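Local coordinates for protein Alp7A (Bacillus subtilis, PDB 5EC0) that binds adenine nucleotide as a bacterial actin-like protein and probably assembles into filaments that segregate plasmid DNA, at residues E201-Y206 and N354-E359; D218-L223 and A308-T313; E180-R185 and K228-R233; N90-H95 and T127-W132. All blocks are in the same frame, centred on the assembly; numbering follows the deposited sequence.

Contact 1 (E201-Y206 and N354-E359)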
# COMPACT_ATOMS: atom_id res chain seq x y z
N GLU A 201 -11.02 14.10 16.85
CA GLU A 201 -12.13 14.55 17.69
C GLU A 201 -13.38 14.83 16.88
O GLU A 201 -14.49 14.76 17.41
CB GLU A 201 -11.77 15.80 18.50
CG GLU A 201 -10.67 15.58 19.54
CD GLU A 201 -11.10 14.65 20.67
OE1 GLU A 201 -12.23 14.82 21.19
OE2 GLU A 201 -10.31 13.75 21.03
N GLN A 202 -13.21 15.14 15.59
CA GLN A 202 -14.35 15.44 14.74
C GLN A 202 -15.17 14.17 14.48
O GLN A 202 -16.31 14.25 14.03
CB GLN A 202 -13.90 16.06 13.41
CG GLN A 202 -13.03 15.12 12.54
CD GLN A 202 -12.43 15.86 11.34
OE1 GLN A 202 -13.16 16.40 10.51
NE2 GLN A 202 -11.10 15.92 11.27
N PHE A 203 -14.57 13.00 14.77
CA PHE A 203 -15.26 11.72 14.59
C PHE A 203 -15.72 11.11 15.93
O PHE A 203 -16.20 9.98 15.97
CB PHE A 203 -14.35 10.72 13.84
CG PHE A 203 -13.77 11.28 12.57
CD1 PHE A 203 -14.59 11.57 11.48
CD2 PHE A 203 -12.40 11.54 12.46
CE1 PHE A 203 -14.07 12.10 10.29
CE2 PHE A 203 -11.86 12.05 11.27
CZ PHE A 203 -12.70 12.33 10.19
N LYS A 204 -15.56 11.87 17.01
CA LYS A 204 -15.96 11.40 18.35
C LYS A 204 -17.43 10.99 18.42
O LYS A 204 -17.77 10.01 19.08
CB LYS A 204 -15.68 12.50 19.38
CG LYS A 204 -16.09 12.16 20.81
CD LYS A 204 -15.51 13.16 21.82
CE LYS A 204 -14.19 12.65 22.41
NZ LYS A 204 -13.63 13.56 23.46
N ASN A 205 -18.30 11.74 17.74
CA ASN A 205 -19.73 11.47 17.82
C ASN A 205 -20.39 11.06 16.51
O ASN A 205 -21.58 11.25 16.34
CB ASN A 205 -20.47 12.71 18.34
CG ASN A 205 -19.95 13.17 19.67
OD1 ASN A 205 -19.81 12.38 20.61
ND2 ASN A 205 -19.63 14.46 19.76
N TYR A 206 -19.63 10.50 15.58
CA TYR A 206 -20.25 10.09 14.32
C TYR A 206 -19.73 8.72 13.93
O TYR A 206 -18.53 8.44 14.04
CB TYR A 206 -19.97 11.12 13.21
CG TYR A 206 -20.49 12.53 13.49
CD1 TYR A 206 -19.75 13.43 14.24
CD2 TYR A 206 -21.72 12.95 13.00
CE1 TYR A 206 -20.23 14.72 14.51
CE2 TYR A 206 -22.21 14.22 13.26
CZ TYR A 206 -21.45 15.10 14.01
OH TYR A 206 -21.93 16.37 14.26
N ASN A 354 -18.50 16.58 6.52
CA ASN A 354 -18.81 15.14 6.52
C ASN A 354 -18.08 14.31 5.48
O ASN A 354 -18.11 13.08 5.54
CB ASN A 354 -20.31 14.92 6.33
CG ASN A 354 -21.13 15.43 7.50
OD1 ASN A 354 -20.59 16.02 8.44
ND2 ASN A 354 -22.44 15.20 7.45
N HIS A 355 -17.43 14.94 4.50
CA HIS A 355 -16.71 14.16 3.51
C HIS A 355 -15.25 14.60 3.49
O HIS A 355 -14.88 15.57 2.84
CB HIS A 355 -17.38 14.28 2.13
CG HIS A 355 -18.76 13.68 2.09
ND1 HIS A 355 -18.99 12.37 1.71
CD2 HIS A 355 -19.97 14.20 2.41
CE1 HIS A 355 -20.29 12.11 1.79
NE2 HIS A 355 -20.90 13.20 2.20
N ILE A 356 -14.44 13.85 4.26
CA ILE A 356 -13.05 14.18 4.54
C ILE A 356 -12.07 13.28 3.78
O ILE A 356 -12.16 12.05 3.82
CB ILE A 356 -12.72 14.07 6.06
CG1 ILE A 356 -13.83 14.70 6.93
CG2 ILE A 356 -11.35 14.65 6.37
CD1 ILE A 356 -13.98 16.21 6.76
N VAL A 357 -11.14 13.89 3.06
CA VAL A 357 -10.07 13.14 2.43
C VAL A 357 -8.91 13.17 3.40
O VAL A 357 -8.50 14.25 3.84
CB VAL A 357 -9.66 13.73 1.05
CG1 VAL A 357 -8.51 12.90 0.42
CG2 VAL A 357 -10.88 13.80 0.11
N ALA A 358 -8.41 12.00 3.79
CA ALA A 358 -7.25 11.91 4.68
C ALA A 358 -6.00 12.53 4.05
O ALA A 358 -5.75 12.35 2.85
CB ALA A 358 -6.96 10.47 5.05
N GLU A 359 -5.24 13.27 4.85
CA GLU A 359 -3.87 13.60 4.49
C GLU A 359 -3.08 12.30 4.61
O GLU A 359 -3.42 11.46 5.45
CB GLU A 359 -3.31 14.69 5.40
CG GLU A 359 -3.40 16.09 4.80
CD GLU A 359 -3.93 17.12 5.78
OE1 GLU A 359 -4.51 16.71 6.82
OE2 GLU A 359 -3.78 18.33 5.52
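Ile-356, in the middle of the short strand 355-357, meets the loop 201-206 through Phe-203 and Gln-202, and most of the 117 Å² buried between the segments is gathered round these three side chains. The apolar part is a single approach: CZ of the Phe-203 ring lies 4.2 Å from CG1 of Ile-356, the isoleucine standing at the ring edge, near the ring plane. Its CG1 branch is swung beside its own backbone N, anti to the carbonyl carbon (chi1 -44°), which brings that branch, with CD1 at its end, to the loop.

Van der Waals contact with a polar group makes up the rest. Gln-202 OE1 is 3.8 Å from Ile-356 CD1, with no hydrogen bond between the two segments. Within the loop, Gln-202 CG lies 3.4 Å above the centre of the Phe-203 ring. The amide NE2 of Gln-202 is bonded to Tyr-199 O, which ties the side chain back to its own loop.

Lys-204 NZ makes a local 2.9 Å salt bridge to Glu-201 OE1 on its syn lone pair. The arrangement sets the loop before strand 207-213 on the rim of the central sheet of the actin-like C-terminal half, away from the nucleotide. Strand 355-357, an edge strand of this five-stranded sheet, pairs in parallel with strand 322-327, whose Leu-325 touches both Phe-203 and Ile-356; helix 335-346 packs against Val-357.

Contact 2 (D218-L223 and A308-T313)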
# COMPACT_ATOMS: atom_id res chain seq x y z
N ASP A 218 -12.05 -1.19 -4.08
CA ASP A 218 -12.50 -0.15 -3.16
C ASP A 218 -13.09 -0.80 -1.91
O ASP A 218 -14.12 -1.46 -1.97
CB ASP A 218 -13.51 0.76 -3.85
CG ASP A 218 -12.91 1.48 -5.04
OD1 ASP A 218 -11.99 2.29 -4.84
OD2 ASP A 218 -13.35 1.21 -6.18
N ASP A 219 -12.42 -0.62 -0.78
CA ASP A 219 -12.79 -1.31 0.45
C ASP A 219 -13.34 -0.35 1.50
O ASP A 219 -12.75 0.70 1.77
CB ASP A 219 -11.59 -2.07 1.02
CG ASP A 219 -10.83 -2.86 -0.04
OD1 ASP A 219 -11.24 -4.00 -0.34
OD2 ASP A 219 -9.85 -2.33 -0.60
N LEU A 220 -14.47 -0.72 2.09
CA LEU A 220 -15.13 0.17 3.04
C LEU A 220 -15.32 -0.50 4.39
O LEU A 220 -15.69 -1.69 4.47
CB LEU A 220 -16.48 0.63 2.49
CG LEU A 220 -16.43 1.37 1.14
CD1 LEU A 220 -16.70 0.43 -0.01
CD2 LEU A 220 -17.43 2.51 1.13
N VAL A 221 -15.05 0.25 5.45
CA VAL A 221 -15.24 -0.23 6.81
C VAL A 221 -16.15 0.71 7.60
O VAL A 221 -15.97 1.92 7.57
CB VAL A 221 -13.90 -0.35 7.55
CG1 VAL A 221 -14.07 -1.22 8.78
CG2 VAL A 221 -12.85 -0.91 6.63
N LEU A 222 -17.14 0.16 8.30
CA LEU A 222 -18.03 1.00 9.11
C LEU A 222 -17.52 1.05 10.55
O LEU A 222 -17.54 0.04 11.27
CB LEU A 222 -19.47 0.49 9.04
CG LEU A 222 -20.57 1.31 9.75
CD1 LEU A 222 -20.57 2.73 9.21
CD2 LEU A 222 -21.95 0.67 9.57
N LEU A 223 -17.02 2.21 10.97
CA LEU A 223 -16.50 2.40 12.32
C LEU A 223 -17.49 3.15 13.20
O LEU A 223 -17.83 4.30 12.92
CB LEU A 223 -15.17 3.15 12.31
CG LEU A 223 -14.08 2.63 11.36
CD1 LEU A 223 -12.83 3.48 11.45
CD2 LEU A 223 -13.73 1.18 11.64
N ALA A 308 -21.43 7.44 -4.71
CA ALA A 308 -22.70 6.71 -4.72
C ALA A 308 -22.55 5.31 -4.15
O ALA A 308 -23.43 4.83 -3.45
CB ALA A 308 -23.28 6.65 -6.14
N GLN A 309 -21.43 4.65 -4.46
CA GLN A 309 -21.15 3.33 -3.90
C GLN A 309 -21.06 3.41 -2.37
O GLN A 309 -21.67 2.61 -1.67
CB GLN A 309 -19.84 2.76 -4.46
CG GLN A 309 -19.97 1.96 -5.75
CD GLN A 309 -18.61 1.44 -6.25
OE1 GLN A 309 -17.58 1.60 -5.58
NE2 GLN A 309 -18.62 0.83 -7.43
N ALA A 310 -20.28 4.37 -1.87
CA ALA A 310 -20.05 4.51 -0.44
C ALA A 310 -21.34 4.82 0.28
O ALA A 310 -21.63 4.26 1.35
CB ALA A 310 -19.02 5.60 -0.18
N GLU A 311 -22.12 5.73 -0.30
CA GLU A 311 -23.41 6.10 0.24
C GLU A 311 -24.32 4.87 0.35
O GLU A 311 -25.05 4.72 1.33
CB GLU A 311 -24.06 7.18 -0.64
CG GLU A 311 -25.38 7.75 -0.09
CD GLU A 311 -25.93 8.88 -0.95
OE1 GLU A 311 -25.12 9.59 -1.59
OE2 GLU A 311 -27.17 9.05 -0.99
N ASN A 312 -24.27 4.00 -0.65
CA ASN A 312 -25.19 2.86 -0.72
C ASN A 312 -24.68 1.59 -0.05
O ASN A 312 -25.42 0.63 0.13
CB ASN A 312 -25.51 2.53 -2.18
CG ASN A 312 -26.29 3.64 -2.86
OD1 ASN A 312 -27.08 4.34 -2.23
ND2 ASN A 312 -26.06 3.80 -4.16
N THR A 313 -23.40 1.59 0.31
CA THR A 313 -22.78 0.41 0.89
C THR A 313 -23.29 0.19 2.29
O THR A 313 -23.61 -0.93 2.68
CB THR A 313 -21.25 0.54 0.91
OG1 THR A 313 -20.74 0.33 -0.41
CG2 THR A 313 -20.63 -0.49 1.85
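Strand 218-223 and the segment 308-313 that ends helix 292-313 run in broadly the same direction, the axes of these two segments 9.9 Å apart at closest approach and inclined by 38°, with Leu-220 and Ala-310 nearest in register. Leu-220 carries the contact with both of its methyls. Its CD2 presses on Ala-310, 3.7 Å from the methyl CB, and touches the backbone CA as well; the small alanine lets the strand side chain come close to the helix backbone. The other branch, CD1, reaches Thr-313 OG1 at 4.1 Å.

This is a helix laid on one face of a central sheet, as in the nucleotide-binding domains of the actin family, and strand 218-223 begins just after the ADP-binding glycines Gly-215 and Gly-216. Thr-313 holds OG1 beside its own backbone N, anti to the carbonyl carbon (chi1 -76°), which turns the hydroxyl back to donate a 2.8 Å bond to Gln-309 O from above the carbonyl plane. Replacing Thr-313 by a glycine would probably leave Leu-220 CD1 without its neighbour on the helix and cost Gln-309 O its side-chain donor.

Towards the nucleotide end, Asp-218 OD2 and Gln-309 OE1 stand 4.3 Å apart, not bonded to each other, and Lys-306 NZ bridges them, by a salt bridge to the aspartate and a hydrogen bond to the glutamine.

Contact 3 (E180-R185 and K228-R233)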
# COMPACT_ATOMS: atom_id res chain seq x y z
N GLU A 180 -6.32 -4.69 6.36
CA GLU A 180 -6.28 -3.50 5.50
C GLU A 180 -7.55 -2.66 5.63
O GLU A 180 -8.63 -3.20 5.86
CB GLU A 180 -6.08 -3.88 4.03
CG GLU A 180 -4.65 -3.89 3.57
CD GLU A 180 -4.50 -4.23 2.09
OE1 GLU A 180 -5.18 -3.61 1.25
OE2 GLU A 180 -3.71 -5.14 1.78
N SER A 181 -7.39 -1.34 5.47
CA SER A 181 -8.48 -0.36 5.51
C SER A 181 -8.97 -0.10 6.94
O SER A 181 -9.06 1.05 7.37
CB SER A 181 -9.65 -0.79 4.61
OG SER A 181 -9.16 -1.27 3.37
N GLU A 182 -9.29 -1.17 7.66
CA GLU A 182 -9.67 -1.02 9.06
C GLU A 182 -8.49 -0.52 9.87
O GLU A 182 -8.66 0.40 10.68
CB GLU A 182 -10.20 -2.34 9.64
CG GLU A 182 -10.66 -2.27 11.10
CD GLU A 182 -9.53 -2.48 12.10
OE1 GLU A 182 -8.49 -3.06 11.72
OE2 GLU A 182 -9.67 -2.07 13.27
N VAL A 183 -7.30 -1.10 9.67
CA VAL A 183 -6.14 -0.75 10.51
C VAL A 183 -5.72 0.72 10.36
O VAL A 183 -5.09 1.30 11.25
CB VAL A 183 -4.90 -1.67 10.21
CG1 VAL A 183 -4.24 -1.31 8.88
CG2 VAL A 183 -3.87 -1.58 11.33
N ALA A 184 -6.10 1.33 9.24
CA ALA A 184 -5.76 2.72 8.99
C ALA A 184 -6.35 3.66 10.03
O ALA A 184 -5.90 4.79 10.16
CB ALA A 184 -6.21 3.13 7.59
N ARG A 185 -7.36 3.20 10.76
CA ARG A 185 -8.00 4.08 11.72
C ARG A 185 -6.99 4.45 12.79
O ARG A 185 -7.13 5.50 13.41
CB ARG A 185 -9.27 3.44 12.33
CG ARG A 185 -9.01 2.29 13.31
CD ARG A 185 -10.23 1.42 13.58
NE ARG A 185 -9.84 0.28 14.41
CZ ARG A 185 -9.88 0.23 15.74
NH1 ARG A 185 -10.32 1.26 16.46
NH2 ARG A 185 -9.47 -0.87 16.37
N LYS A 228 -14.05 3.39 16.65
CA LYS A 228 -13.97 2.15 17.43
C LYS A 228 -13.95 0.96 16.48
O LYS A 228 -14.23 1.13 15.29
CB LYS A 228 -15.16 2.08 18.41
CG LYS A 228 -15.07 3.11 19.53
CD LYS A 228 -16.33 3.18 20.37
CE LYS A 228 -16.18 4.23 21.47
NZ LYS A 228 -14.91 4.04 22.23
N PRO A 229 -13.61 -0.24 16.98
CA PRO A 229 -13.55 -1.37 16.05
C PRO A 229 -14.91 -1.67 15.42
O PRO A 229 -15.95 -1.40 16.03
CB PRO A 229 -13.10 -2.54 16.94
CG PRO A 229 -12.49 -1.92 18.13
CD PRO A 229 -13.22 -0.63 18.35
N PRO A 230 -14.91 -2.21 14.19
CA PRO A 230 -16.15 -2.62 13.52
C PRO A 230 -16.93 -3.58 14.40
O PRO A 230 -16.31 -4.36 15.11
CB PRO A 230 -15.66 -3.30 12.24
CG PRO A 230 -14.28 -2.73 12.02
CD PRO A 230 -13.71 -2.48 13.38
N LYS A 231 -18.26 -3.53 14.35
CA LYS A 231 -19.09 -4.37 15.22
C LYS A 231 -19.12 -5.82 14.76
O LYS A 231 -19.08 -6.74 15.58
CB LYS A 231 -20.51 -3.82 15.29
CG LYS A 231 -20.64 -2.46 15.97
CD LYS A 231 -20.70 -2.60 17.49
CE LYS A 231 -20.88 -1.24 18.20
NZ LYS A 231 -22.28 -0.69 18.15
N SER A 232 -19.20 -6.03 13.45
CA SER A 232 -19.22 -7.39 12.90
C SER A 232 -18.66 -7.47 11.48
O SER A 232 -18.24 -6.48 10.89
CB SER A 232 -20.64 -7.94 12.90
OG SER A 232 -21.41 -7.31 11.89
N ARG A 233 -18.70 -8.67 10.94
CA ARG A 233 -18.25 -8.97 9.60
C ARG A 233 -18.96 -8.14 8.52
O ARG A 233 -18.39 -7.85 7.46
CB ARG A 233 -18.43 -10.46 9.34
CG ARG A 233 -18.34 -10.84 7.91
CD ARG A 233 -18.76 -12.26 7.73
NE ARG A 233 -18.05 -12.88 6.62
CZ ARG A 233 -16.89 -13.50 6.74
NH1 ARG A 233 -16.31 -13.60 7.93
NH2 ARG A 233 -16.33 -14.03 5.67
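Arg-185 lies against Pro-229 and Glu-182 against Pro-230: a type I turn leading from strand 166-179 into helix 185-189 packs on two consecutive prolines in the loop between strands 218-223 and 236-239.

The contact across the segments is van der Waals in kind. Pro-229 N sits 3.6 Å above one face of the Arg-185 guanidinium, offset toward its rim, while Arg-185 NH2 is 3.6 Å from Pro-229 CG. Glu-182 CG meets Pro-230 CG at 3.8 Å, the two side chains crossing at about a right angle.

The charged pair lies within the turn. With CG set between the backbone N and the carbonyl carbon (chi1 72°) and the chain extended from there, Arg-185 makes a salt bridge, NE to Glu-182 OE2 at 2.6 Å, meeting the oxygen from above the carboxylate plane; NH2 adds a weak bond to the same oxygen. Arg-185 NH1 bonds Leu-227 O, two residues ahead of Pro-229 in the same loop, a hydrogen bond that also links the turn to that loop. Putting a leucine at Arg-185 would probably strand the Glu-182 carboxylate without its counter-charge and cut the tie to Leu-227. The backbone closes the turn with Arg-185 N bonded to Glu-182 O at 3.1 Å.

Contact 4 (N90-H95 and T127-W132)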
# COMPACT_ATOMS: atom_id res chain seq x y z
N ASN A 90 -3.82 -14.28 -4.41
CA ASN A 90 -4.00 -14.68 -3.02
C ASN A 90 -2.72 -14.38 -2.24
O ASN A 90 -1.69 -15.03 -2.44
CB ASN A 90 -4.38 -16.16 -2.93
CG ASN A 90 -4.76 -16.59 -1.53
OD1 ASN A 90 -4.19 -16.13 -0.54
ND2 ASN A 90 -5.74 -17.49 -1.43
N LYS A 91 -2.79 -13.38 -1.37
CA LYS A 91 -1.59 -12.85 -0.72
C LYS A 91 -0.91 -13.89 0.17
O LYS A 91 0.30 -13.79 0.43
CB LYS A 91 -1.95 -11.61 0.10
CG LYS A 91 -2.59 -10.48 -0.70
CD LYS A 91 -1.56 -9.74 -1.54
CE LYS A 91 -2.16 -8.51 -2.20
NZ LYS A 91 -1.22 -7.93 -3.21
N VAL A 92 -1.68 -14.88 0.62
CA VAL A 92 -1.17 -15.88 1.56
C VAL A 92 -0.44 -17.01 0.84
O VAL A 92 0.66 -17.38 1.23
CB VAL A 92 -2.31 -16.48 2.41
CG1 VAL A 92 -1.77 -17.55 3.35
CG2 VAL A 92 -3.01 -15.39 3.21
N GLU A 93 -1.05 -17.55 -0.21
CA GLU A 93 -0.50 -18.74 -0.86
C GLU A 93 0.45 -18.43 -2.02
O GLU A 93 1.19 -19.30 -2.47
CB GLU A 93 -1.65 -19.63 -1.32
CG GLU A 93 -2.49 -20.13 -0.15
CD GLU A 93 -3.77 -20.80 -0.60
OE1 GLU A 93 -4.24 -20.47 -1.70
OE2 GLU A 93 -4.30 -21.66 0.15
N SER A 94 0.44 -17.19 -2.48
CA SER A 94 1.36 -16.74 -3.52
C SER A 94 2.73 -16.39 -2.96
O SER A 94 2.84 -15.80 -1.89
CB SER A 94 0.80 -15.53 -4.25
OG SER A 94 1.81 -14.90 -5.01
N HIS A 95 3.78 -16.74 -3.70
CA HIS A 95 5.15 -16.48 -3.30
C HIS A 95 5.57 -15.03 -3.54
O HIS A 95 6.57 -14.56 -2.99
CB HIS A 95 6.09 -17.42 -4.06
CG HIS A 95 5.99 -17.29 -5.54
ND1 HIS A 95 5.15 -18.08 -6.30
CD2 HIS A 95 6.60 -16.44 -6.41
CE1 HIS A 95 5.26 -17.73 -7.57
NE2 HIS A 95 6.13 -16.74 -7.66
N THR A 127 2.33 -6.92 8.73
CA THR A 127 1.70 -6.63 7.45
C THR A 127 0.18 -6.71 7.65
O THR A 127 -0.32 -6.54 8.78
CB THR A 127 2.22 -7.58 6.32
OG1 THR A 127 1.68 -7.17 5.06
CG2 THR A 127 1.87 -9.07 6.58
N MET A 128 -0.57 -6.93 6.57
CA MET A 128 -2.03 -6.94 6.67
C MET A 128 -2.61 -7.66 5.46
O MET A 128 -1.89 -7.96 4.51
CB MET A 128 -2.57 -5.50 6.78
CG MET A 128 -1.84 -4.50 5.91
SD MET A 128 -2.24 -2.76 6.15
CE MET A 128 -0.95 -2.02 5.16
N LEU A 129 -3.91 -7.94 5.50
CA LEU A 129 -4.61 -8.59 4.38
C LEU A 129 -5.79 -7.75 3.88
O LEU A 129 -6.49 -7.13 4.68
CB LEU A 129 -5.12 -9.97 4.78
CG LEU A 129 -4.09 -11.09 4.89
CD1 LEU A 129 -4.80 -12.38 5.22
CD2 LEU A 129 -3.32 -11.21 3.58
N PRO A 130 -6.02 -7.75 2.57
CA PRO A 130 -7.16 -7.03 1.98
C PRO A 130 -8.51 -7.66 2.35
O PRO A 130 -8.61 -8.88 2.52
CB PRO A 130 -6.91 -7.13 0.46
CG PRO A 130 -6.08 -8.39 0.28
CD PRO A 130 -5.24 -8.50 1.56
N ILE A 131 -9.54 -6.83 2.47
CA ILE A 131 -10.85 -7.29 2.88
C ILE A 131 -11.44 -8.28 1.88
O ILE A 131 -12.13 -9.23 2.27
CB ILE A 131 -11.81 -6.09 3.11
CG1 ILE A 131 -11.32 -5.30 4.33
CG2 ILE A 131 -13.26 -6.54 3.33
CD1 ILE A 131 -12.02 -3.98 4.51
N TRP A 132 -11.15 -8.10 0.60
CA TRP A 132 -11.74 -8.98 -0.40
C TRP A 132 -11.22 -10.40 -0.19
O TRP A 132 -11.91 -11.38 -0.46
CB TRP A 132 -11.46 -8.50 -1.83
CG TRP A 132 -10.01 -8.58 -2.26
CD1 TRP A 132 -9.11 -7.55 -2.31
CD2 TRP A 132 -9.30 -9.75 -2.71
NE1 TRP A 132 -7.89 -8.00 -2.77
CE2 TRP A 132 -7.98 -9.34 -3.01
CE3 TRP A 132 -9.65 -11.10 -2.89
CZ2 TRP A 132 -7.01 -10.24 -3.48
CZ3 TRP A 132 -8.69 -11.99 -3.34
CH2 TRP A 132 -7.38 -11.55 -3.64
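The end of strand 119-129 and the short helix 131-134 that follows it meet the loop leading into helix 95-112, close to the nucleotide cleft. Leu-129 spreads its two methyls over neighbouring loop residues: CD2 lies 3.8 Å from Lys-91 CB, and CD1 lies 4.0 Å from Val-92 CG2, the valine and leucine crossing at about a right angle. Lys-91 also rests its CG on Pro-130 CD at 4.0 Å. The lysine chain bends at its second torsion (chi2 -76°) and then runs straight, carrying NZ to Phe-10 O, a carbonyl of strand 2-10.

Pro-130 also packs on Trp-132, its CG 3.4 Å above one face of the ring, toward the rim. The loop is shaped by an Asx turn: Asn-90 OD1 accepts from Val-92 N at 3.0 Å, in the carbonyl plane, and more weakly from Glu-93 N. Ser-94 then caps helix 95-112, its OG accepting from Ile-96 N. Met-143 and Met-147 of helix 140-149 close over Leu-129.

Lys-91 also touches the ADP-binding Asn-12, and its side chain is about 7 Å from the ADP, nearest atoms, which probably places the contact behind the phosphate-side wall of the cleft, consistent with the actin-like ATPase fold.

From the N terminus, contact 4 closes first, joining the loop before helix 95-112 to the end of strand 119-129, and is complete before the others open. Contact 3 opens next, at 180-185 after strand 166-179. Contacts 1 and 2 both open before contact 3 closes at 228-233, so both cross it. Contact 1 spans the longest stretch and encloses contact 2 entirely. Direct packing connects contacts 2, 3 and 4; contact 1 stands apart and is joined through the five-stranded sheet it shares with contact 2. Val-221 on Ile-131 and Asp-219 on Ser-181 join the two large sheets, while a probable bond from Glu-180 N to Leu-129 O links contacts 3 and 4 at the end of the eight-stranded one.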